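Local structure of SIS domain protein (Listeria monocytogenes str. 4b F2365, 3FXA) at residues E39-C44 with I70-V75. The protein is a SIS domain protein that probably binds phosphosugars and may act as a sugar-phosphate isomerase. Numbering follows the deposited sequence.
Sequences EKIAEC and IERPAV
Arg72 reaches across to the C-terminal end of helix 31-43 and sets its guanidinium edge against the backbone carbonyls there. The tight part is the grip on one oxygen: Arg72 NH2 donates to Ile41 O at 2.8 Å, nearly in line with the C=O bond and 15° out of the guanidinium plane. Arg72 NE adds a weak bond to the same oxygen at 3.2 Å, making a forked grip, while Cys44 N, just past the helix, also donates to Ile41 O. A weak bond from Arg72 NH2 to Cys44 O is doubtful, being too short. Bends at chi2 (-41°) and chi3 (-81°) fold the arginine chain so that its head turns to the helix end; NH1, on the other side, makes a long, weak bond to Glu71 O. The side chains touch only lightly, Ile41 CG2 lying 4.2 Å from Arg72 CG, and Ile41 packs instead on Ile48, Phe67 and Leu174. The outer rim is looser, with a water that donates to Ala42 O and accepts a weak bond from Arg72 NH2. The carbonyl oxygens at the helix C-terminus probably favour the charge of Arg72. Glu71, at positive phi, closes helix 55-69 as the C' residue of a Schellman motif. Just after it, Arg72 ties the loop before strand 74-76, outermost in this chain's sheet, to the end of helix 31-43, in the alpha/beta/alpha sandwich of the SIS fold.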
loop_
_atom_site.group_PDB
_atom_site.type_symbol
_atom_site.label_atom_id
_atom_site.label_comp_id
_atom_site.label_asym_id
_atom_site.label_seq_id
_atom_site.Cartn_x
_atom_site.Cartn_y
_atom_site.Cartn_z
ATOM N N GLU A 39 4.569 25.389 -12.573
ATOM C CA GLU A 39 3.437 26.316 -12.731
ATOM C C GLU A 39 2.116 25.583 -12.636
ATOM O O GLU A 39 1.238 25.967 -11.848
ATOM C CB GLU A 39 3.522 27.051 -14.079
ATOM C CG GLU A 39 4.658 28.050 -14.166
ATOM C CD GLU A 39 4.829 28.696 -15.555
ATOM O OE1 GLU A 39 4.353 28.154 -16.577
ATOM O OE2 GLU A 39 5.473 29.753 -15.627
ATOM N N LYS A 40 2.015 24.507 -13.408
ATOM C CA LYS A 40 0.790 23.691 -13.450
ATOM C C LYS A 40 0.434 23.112 -12.077
ATOM O O LYS A 40 -0.739 23.137 -11.696
ATOM C CB LYS A 40 0.917 22.563 -14.471
ATOM C CG LYS A 40 -0.411 21.937 -14.908
ATOM C CD LYS A 40 -1.139 22.834 -15.908
ATOM C CE LYS A 40 -2.463 22.234 -16.364
ATOM N NZ LYS A 40 -3.244 23.221 -17.159
ATOM N N ILE A 41 1.426 22.586 -11.348
ATOM C CA ILE A 41 1.198 21.989 -10.013
ATOM C C ILE A 41 0.849 23.065 -8.983
ATOM O O ILE A 41 -0.045 22.865 -8.168
ATOM C CB ILE A 41 2.332 21.037 -9.567
ATOM C CG1 ILE A 41 2.379 19.824 -10.504
ATOM C CG2 ILE A 41 2.189 20.598 -8.085
ATOM C CD1 ILE A 41 3.606 18.906 -10.241
ATOM N N ALA A 42 1.502 24.223 -9.058
ATOM C CA ALA A 42 1.154 25.371 -8.204
ATOM C C ALA A 42 -0.293 25.848 -8.420
ATOM O O ALA A 42 -0.964 26.184 -7.465
ATOM C CB ALA A 42 2.103 26.532 -8.452
ATOM N N GLU A 43 -0.753 25.808 -9.668
ATOM C CA GLU A 43 -2.113 26.242 -10.060
ATOM C C GLU A 43 -3.197 25.181 -9.806
ATOM O O GLU A 43 -4.391 25.493 -9.811
ATOM C CB GLU A 43 -2.122 26.648 -11.553
ATOM C CG GLU A 43 -1.311 27.931 -11.833
ATOM C CD GLU A 43 -1.035 28.223 -13.312
ATOM O OE1 GLU A 43 -1.342 27.405 -14.206
ATOM O OE2 GLU A 43 -0.468 29.301 -13.577
ATOM N N CYS A 44 -2.795 23.939 -9.563
ATOM C CA CYS A 44 -3.768 22.829 -9.415
ATOM C C CYS A 44 -4.734 22.986 -8.230
ATOM O O CYS A 44 -4.320 23.122 -7.088
ATOM C CB CYS A 44 -3.020 21.507 -9.323
ATOM S SG CYS A 44 -4.080 20.063 -9.455
ATOM N N ILE A 70 4.210 19.139 1.027
ATOM C CA ILE A 70 4.175 20.559 0.686
ATOM C C ILE A 70 2.756 21.055 0.358
ATOM O O ILE A 70 2.567 22.016 -0.402
ATOM C CB ILE A 70 5.179 20.937 -0.418
ATOM C CG1 ILE A 70 4.840 20.329 -1.775
ATOM C CG2 ILE A 70 6.582 20.560 0.021
ATOM C CD1 ILE A 70 5.259 21.245 -2.958
ATOM N N GLU A 71 1.750 20.404 0.954
ATOM C CA GLU A 71 0.347 20.790 0.769
ATOM C C GLU A 71 -0.133 20.773 -0.689
ATOM O O GLU A 71 -0.855 21.686 -1.114
ATOM C CB GLU A 71 0.060 22.119 1.492
ATOM C CG GLU A 71 -0.102 21.963 2.978
ATOM C CD GLU A 71 -1.453 21.343 3.374
ATOM O OE1 GLU A 71 -2.465 21.533 2.634
ATOM O OE2 GLU A 71 -1.504 20.701 4.438
ATOM N N ARG A 72 0.362 19.792 -1.452
ATOM C CA ARG A 72 -0.094 19.519 -2.812
ATOM C C ARG A 72 -0.688 18.110 -2.732
ATOM O O ARG A 72 0.039 17.107 -2.891
ATOM C CB ARG A 72 1.021 19.619 -3.862
ATOM C CG ARG A 72 1.647 21.013 -3.954
ATOM C CD ARG A 72 0.565 22.054 -3.849
ATOM N NE ARG A 72 -0.168 22.332 -5.059
ATOM C CZ ARG A 72 -1.341 22.962 -5.065
ATOM N NH1 ARG A 72 -1.913 23.337 -3.926
ATOM N NH2 ARG A 72 -1.951 23.193 -6.203
ATOM N N PRO A 73 -2.024 18.002 -2.430
ATOM C CA PRO A 73 -2.638 16.668 -2.315
ATOM C C PRO A 73 -2.273 15.756 -3.471
ATOM O O PRO A 73 -2.316 16.190 -4.638
ATOM C CB PRO A 73 -4.135 16.941 -2.344
ATOM C CG PRO A 73 -4.313 18.363 -2.216
ATOM C CD PRO A 73 -3.022 19.059 -2.170
ATOM N N ALA A 74 -1.909 14.526 -3.125
ATOM C CA ALA A 74 -1.456 13.526 -4.079
ATOM C C ALA A 74 -1.848 12.134 -3.617
ATOM O O ALA A 74 -1.970 11.885 -2.422
ATOM C CB ALA A 74 0.021 13.626 -4.239
ATOM N N VAL A 75 -2.052 11.251 -4.582
ATOM C CA VAL A 75 -2.460 9.860 -4.341
ATOM C C VAL A 75 -1.792 8.935 -5.337
ATOM O O VAL A 75 -1.616 9.317 -6.503
ATOM C CB VAL A 75 -3.997 9.693 -4.425
ATOM C CG1 VAL A 75 -4.499 9.952 -5.827
ATOM C CG2 VAL A 75 -4.362 8.270 -3.997
HETATM O O HOH W 1 -3.266 26.123 -6.075
#